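Local structure of MmoQ Response regulator (Methylococcus capsulatus, 3LJX) at residues P9-S14 / A150-E155; T50-R55 / A87-L92. The protein probably makes cyclic di-GMP from two molecules of GTP as a multidomain response regulator, of which this chain carries the HDOD part. All coordinates share one frame; numbering follows the deposited sequence.

Contact 1 of 2, residues P9-S14 / A150-E155; sequences PMLCDS and ATAWPE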
loop_
_atom_site.group_PDB
_atom_site.type_symbol
_atom_site.label_atom_id
_atom_site.label_comp_id
_atom_site.label_asym_id
_atom_site.label_seq_id
_atom_site.Cartn_x
_atom_site.Cartn_y
_atom_site.Cartn_z
ATOM N N PRO A 9 8.994 -1.767 -15.512
ATOM C CA PRO A 9 8.090 -0.646 -15.217
ATOM C C PRO A 9 8.289 -0.157 -13.790
ATOM O O PRO A 9 8.368 -0.963 -12.872
ATOM C CB PRO A 9 6.700 -1.265 -15.354
ATOM C CG PRO A 9 6.901 -2.495 -16.209
ATOM C CD PRO A 9 8.279 -2.990 -15.921
HETATM N N MSE A 10 8.348 1.154 -13.604
HETATM C CA MSE A 10 8.662 1.696 -12.301
HETATM C C MSE A 10 8.215 3.155 -12.189
HETATM O O MSE A 10 8.800 4.036 -12.819
HETATM C CB MSE A 10 10.167 1.568 -12.089
HETATM C CG MSE A 10 10.678 2.215 -10.853
HETATM SE SE MSE A 10 10.082 1.343 -9.241
HETATM C CE MSE A 10 10.032 2.955 -8.177
ATOM N N LEU A 11 7.166 3.410 -11.402
ATOM C CA LEU A 11 6.754 4.783 -11.090
ATOM C C LEU A 11 6.882 5.003 -9.597
ATOM O O LEU A 11 6.566 4.121 -8.797
ATOM C CB LEU A 11 5.300 5.067 -11.503
ATOM C CG LEU A 11 4.992 5.238 -12.990
ATOM C CD1 LEU A 11 5.056 3.877 -13.695
ATOM C CD2 LEU A 11 3.634 5.905 -13.204
ATOM N N CYS A 12 7.342 6.180 -9.204
ATOM C CA CYS A 12 7.334 6.493 -7.786
ATOM C C CYS A 12 7.136 7.989 -7.559
ATOM O O CYS A 12 6.135 8.397 -6.975
ATOM C CB CYS A 12 8.590 5.956 -7.087
ATOM S SG CYS A 12 8.513 6.065 -5.280
ATOM N N ASP A 13 8.064 8.801 -8.055
ATOM C CA ASP A 13 7.975 10.240 -7.851
ATOM C C ASP A 13 6.672 10.811 -8.394
ATOM O O ASP A 13 6.145 11.770 -7.852
ATOM C CB ASP A 13 9.177 10.956 -8.474
ATOM C CG ASP A 13 10.498 10.584 -7.801
ATOM O OD1 ASP A 13 10.483 10.060 -6.662
ATOM O OD2 ASP A 13 11.562 10.820 -8.415
ATOM N N SER A 14 6.138 10.200 -9.445
ATOM C CA SER A 14 4.989 10.759 -10.152
ATOM C C SER A 14 3.639 10.311 -9.592
ATOM O O SER A 14 2.591 10.762 -10.062
ATOM C CB SER A 14 5.047 10.386 -11.636
ATOM O OG SER A 14 4.695 9.012 -11.825
ATOM N N ALA A 150 -2.835 3.534 -13.404
ATOM C CA ALA A 150 -3.751 4.643 -13.644
ATOM C C ALA A 150 -2.950 5.917 -13.921
ATOM O O ALA A 150 -3.326 6.730 -14.751
ATOM C CB ALA A 150 -4.676 4.847 -12.440
ATOM N N THR A 151 -1.833 6.072 -13.221
ATOM C CA THR A 151 -0.980 7.229 -13.400
ATOM C C THR A 151 -0.183 7.168 -14.703
ATOM O O THR A 151 -0.096 8.160 -15.427
ATOM C CB THR A 151 -0.009 7.362 -12.231
ATOM O OG1 THR A 151 -0.751 7.411 -11.012
ATOM C CG2 THR A 151 0.806 8.641 -12.374
ATOM N N ALA A 152 0.386 6.002 -14.999
ATOM C CA ALA A 152 1.232 5.815 -16.182
ATOM C C ALA A 152 0.438 5.885 -17.485
ATOM O O ALA A 152 0.843 6.576 -18.421
ATOM C CB ALA A 152 1.994 4.482 -16.103
ATOM N N TRP A 153 -0.686 5.174 -17.547
ATOM C CA TRP A 153 -1.449 5.086 -18.795
ATOM C C TRP A 153 -2.923 5.458 -18.608
ATOM O O TRP A 153 -3.804 4.628 -18.793
ATOM C CB TRP A 153 -1.334 3.681 -19.386
ATOM C CG TRP A 153 0.066 3.227 -19.568
ATOM C CD1 TRP A 153 0.785 2.422 -18.728
ATOM C CD2 TRP A 153 0.936 3.547 -20.659
ATOM N NE1 TRP A 153 2.052 2.224 -19.233
ATOM C CE2 TRP A 153 2.165 2.901 -20.418
ATOM C CE3 TRP A 153 0.787 4.311 -21.824
ATOM C CZ2 TRP A 153 3.244 3.004 -21.288
ATOM C CZ3 TRP A 153 1.861 4.409 -22.693
ATOM C CH2 TRP A 153 3.075 3.761 -22.421
ATOM N N PRO A 154 -3.192 6.714 -18.258
ATOM C CA PRO A 154 -4.534 7.119 -17.821
ATOM C C PRO A 154 -5.619 6.751 -18.830
ATOM O O PRO A 154 -6.673 6.243 -18.426
ATOM C CB PRO A 154 -4.425 8.645 -17.700
ATOM C CG PRO A 154 -2.978 8.944 -17.658
ATOM C CD PRO A 154 -2.266 7.850 -18.372
ATOM N N GLU A 155 -5.370 6.998 -20.117
ATOM C CA GLU A 155 -6.377 6.738 -21.148
ATOM C C GLU A 155 -6.475 5.261 -21.494
ATOM O O GLU A 155 -7.573 4.727 -21.671
ATOM C CB GLU A 155 -6.112 7.558 -22.422
ATOM C CG GLU A 155 -6.184 9.065 -22.220
ATOM C CD GLU A 155 -7.577 9.550 -21.851
ATOM O OE1 GLU A 155 -8.565 8.902 -22.262
ATOM O OE2 GLU A 155 -7.684 10.581 -21.152
#

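Contact 2 of 2, residues T50-R55 / A87-L92; sequences TGRILR and ALSLSL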
loop_
_atom_site.group_PDB
_atom_site.type_symbol
_atom_site.label_atom_id
_atom_site.label_comp_id
_atom_site.label_asym_id
_atom_site.label_seq_id
_atom_site.Cartn_x
_atom_site.Cartn_y
_atom_site.Cartn_z
ATOM N N THR A 50 4.585 7.874 1.024
ATOM C CA THR A 50 5.149 6.795 1.835
ATOM C C THR A 50 6.123 5.910 1.053
ATOM O O THR A 50 7.217 5.587 1.532
ATOM C CB THR A 50 4.051 5.936 2.433
ATOM O OG1 THR A 50 3.318 6.725 3.383
ATOM C CG2 THR A 50 4.663 4.749 3.117
ATOM N N GLY A 51 5.720 5.523 -0.153
ATOM C CA GLY A 51 6.607 4.809 -1.057
ATOM C C GLY A 51 7.911 5.545 -1.357
ATOM O O GLY A 51 8.989 4.955 -1.233
ATOM N N ARG A 52 7.823 6.820 -1.754
ATOM C CA ARG A 52 9.005 7.626 -2.087
ATOM C C ARG A 52 9.979 7.642 -0.928
ATOM O O ARG A 52 11.178 7.482 -1.107
ATOM C CB ARG A 52 8.625 9.082 -2.396
ATOM C CG ARG A 52 8.169 9.372 -3.815
ATOM C CD ARG A 52 8.055 10.898 -4.057
ATOM N NE ARG A 52 9.357 11.527 -4.307
ATOM C CZ ARG A 52 9.523 12.803 -4.653
ATOM N NH1 ARG A 52 8.470 13.602 -4.788
ATOM N NH2 ARG A 52 10.741 13.282 -4.865
ATOM N N ILE A 53 9.440 7.855 0.271
ATOM C CA ILE A 53 10.261 7.909 1.475
ATOM C C ILE A 53 10.955 6.576 1.755
ATOM O O ILE A 53 12.151 6.545 2.012
ATOM C CB ILE A 53 9.440 8.391 2.693
ATOM C CG1 ILE A 53 9.110 9.876 2.514
ATOM C CG2 ILE A 53 10.224 8.169 3.998
ATOM C CD1 ILE A 53 7.978 10.368 3.376
ATOM N N LEU A 54 10.216 5.475 1.678
ATOM C CA LEU A 54 10.812 4.159 1.901
ATOM C C LEU A 54 11.901 3.908 0.874
ATOM O O LEU A 54 12.965 3.379 1.181
ATOM C CB LEU A 54 9.757 3.055 1.790
ATOM C CG LEU A 54 8.718 2.998 2.903
ATOM C CD1 LEU A 54 7.787 1.810 2.685
ATOM C CD2 LEU A 54 9.389 2.945 4.283
ATOM N N ARG A 55 11.621 4.298 -0.354
ATOM C CA ARG A 55 12.544 4.045 -1.440
ATOM C C ARG A 55 13.841 4.837 -1.255
ATOM O O ARG A 55 14.951 4.341 -1.513
ATOM C CB ARG A 55 11.877 4.433 -2.745
ATOM C CG ARG A 55 12.794 4.403 -3.931
ATOM C CD ARG A 55 11.984 4.553 -5.190
ATOM N NE ARG A 55 12.819 4.978 -6.297
ATOM C CZ ARG A 55 12.867 6.221 -6.753
ATOM N NH1 ARG A 55 12.108 7.166 -6.203
ATOM N NH2 ARG A 55 13.669 6.512 -7.769
ATOM N N ALA A 87 8.189 15.652 2.170
ATOM C CA ALA A 87 6.879 16.213 2.513
ATOM C C ALA A 87 6.642 17.598 1.887
ATOM O O ALA A 87 5.563 17.867 1.354
ATOM C CB ALA A 87 6.685 16.250 4.020
ATOM N N LEU A 88 7.654 18.464 1.926
ATOM C CA LEU A 88 7.528 19.797 1.335
ATOM C C LEU A 88 7.503 19.707 -0.179
ATOM O O LEU A 88 7.113 20.659 -0.851
ATOM C CB LEU A 88 8.693 20.700 1.750
ATOM C CG LEU A 88 8.839 21.032 3.235
ATOM C CD1 LEU A 88 10.221 21.615 3.507
ATOM C CD2 LEU A 88 7.739 21.975 3.699
ATOM N N SER A 89 7.928 18.577 -0.732
ATOM C CA SER A 89 8.000 18.481 -2.190
ATOM C C SER A 89 6.608 18.429 -2.815
ATOM O O SER A 89 6.451 18.712 -3.995
ATOM C CB SER A 89 8.845 17.288 -2.648
ATOM O OG SER A 89 8.125 16.081 -2.491
ATOM N N LEU A 90 5.595 18.076 -2.028
ATOM C CA LEU A 90 4.231 18.049 -2.552
ATOM C C LEU A 90 3.811 19.430 -3.078
ATOM O O LEU A 90 2.987 19.523 -3.991
ATOM C CB LEU A 90 3.234 17.541 -1.504
ATOM C CG LEU A 90 3.488 16.144 -0.939
ATOM C CD1 LEU A 90 2.504 15.864 0.165
ATOM C CD2 LEU A 90 3.424 15.069 -2.024
ATOM N N SER A 91 4.379 20.490 -2.502
ATOM C CA SER A 91 4.199 21.850 -3.022
ATOM C C SER A 91 4.127 21.830 -4.541
ATOM O O SER A 91 3.235 22.433 -5.140
ATOM C CB SER A 91 5.356 22.761 -2.595
ATOM O OG SER A 91 5.387 22.959 -1.193
ATOM N N LEU A 92 5.085 21.136 -5.154
ATOM C CA LEU A 92 5.127 20.948 -6.601
ATOM C C LEU A 92 3.870 20.241 -7.120
ATOM O O LEU A 92 3.771 19.908 -8.305
ATOM C CB LEU A 92 6.373 20.145 -6.988
ATOM C CG LEU A 92 7.725 20.807 -6.710
ATOM C CD1 LEU A 92 8.813 19.773 -6.380
ATOM C CD2 LEU A 92 8.130 21.695 -7.882
#

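Contact 1 of 2, residues P9-S14 / A150-E155
Ser14 OG lies beside the methyl of Thr151, but its hydrogen bond is to Asp2 OD2, a carboxylate oxygen that also accepts Cys12 N. The loop 9-14 is thus pinned to the start of the chain, and across to residues 150-155 only van der Waals contacts are made. Thr151 divides its two branches accordingly. OG1 reaches back along its own helix to Leu147 O; with OG1 beside the backbone N (chi1 -56°), CG2 is left anti to that nitrogen and projects from the helix at the loop. There it meets Ser14 twice, approaching the backbone O of Ser14 to 3.6 Å and the OG of Ser14 to 3.9 Å.

In the all-helical HDOD domain this is a loop leading into helix 19-29, laid against the last turn of helix 144-152. The chain leaves helical geometry at Trp153, which occupies the N-cap position of helix 154-163, so the loop packs just short of a junction between two helices. Trp153 itself turns to other partners, stacking on Phe177 and meeting Trp4 edge-to-face; Trp4 also touches Ala152.

The apolar half of the contact belongs to Leu11, a buried residue whose isobutyl group straddles the Ala152 methyl. CD2 comes to 3.6 Å from Ala152 CB, and CD1 follows at 3.9 Å from the same carbon. CD2 is also 3.7 Å from Ala152 N, and it lies 4.0 Å from Thr151 CG2. With CG set beside its backbone N (chi1 -74°), the leucine carries both methyls forward to the helix. The short Ala152 side chain lets this branched end come close to the helix backbone, the CA atoms of Leu11 and Ala152 being 7.6 Å apart.

Contact 2 of 2, residues T50-R55 / A87-L92
Arg52 and Ser89 carry this small surface contact in equal measure, with Ile53 adding a lesser share. In the conformer described here, one of two modelled for Arg52, the arginine reaches out from helix 47-58, and its NH1 stops 3.4 Å from Ser89 OG. The angle is too poor for a hydrogen bond: the hydroxyl meets the guanidinium obliquely, a polar neighbour of it and no more. Each group has its firmer partner elsewhere. Ser89 OG is hydrogen-bonded to Phe86 O, three residues back along its own chain, and Arg52 NE forms a salt bridge with Asp13 OD1, leaving NH1 as the part of the group that comes nearest the serine. A bend in the arginine chain at chi3 (79°), after an extended chi2, swings the guanidinium to this position.

Ile53 stands one residue further on. Its CD1 remains 5.4 Å from Ala87 N, so the approach is loose, and what links the two positions is a third party: Ile53 and Ala87 both rest on Ile43 of helix 36-43.

On the far side of Ser89 the chain is braced locally. Leu88 O accepts two bonds from Ser91, from its N at 3.2 Å and from its OG at 2.9 Å, the hydroxyl lying 16° out of the carbonyl plane, although Ser91 is poorly ordered. Leu92 N is bonded to Ser89 O at 3.0 Å, again three residues back.

With buried Ile53 and Ala87 meeting on Ile43 and polar Arg52 and Ser89 touching at the surface, this is the outer edge of the packing between helix 47-58 and the chain around Ser89, within the all-alpha HDOD domain.

Overall arrangement
Starting from the N terminus, the chain passes through the loop 9-14, the first half of contact 1, before entering helix 19-29. It then reaches residues 50-55 on helix 47-58 and, after helix 71-78, residues 87-92, where contact 2 closes a short loop of 31 residues. Only at residues 150-155 is contact 1 completed, so its long loop of 135 residues encloses the shorter one whole and the two do not cross. Their centres lie about 15 Å apart, yet they touch: Cys12 SG packs 3.6 Å from Arg52 CA. The early loop thus lies between helix 47-58 and the end of helix 144-152, joining two parts of the HDOD fold.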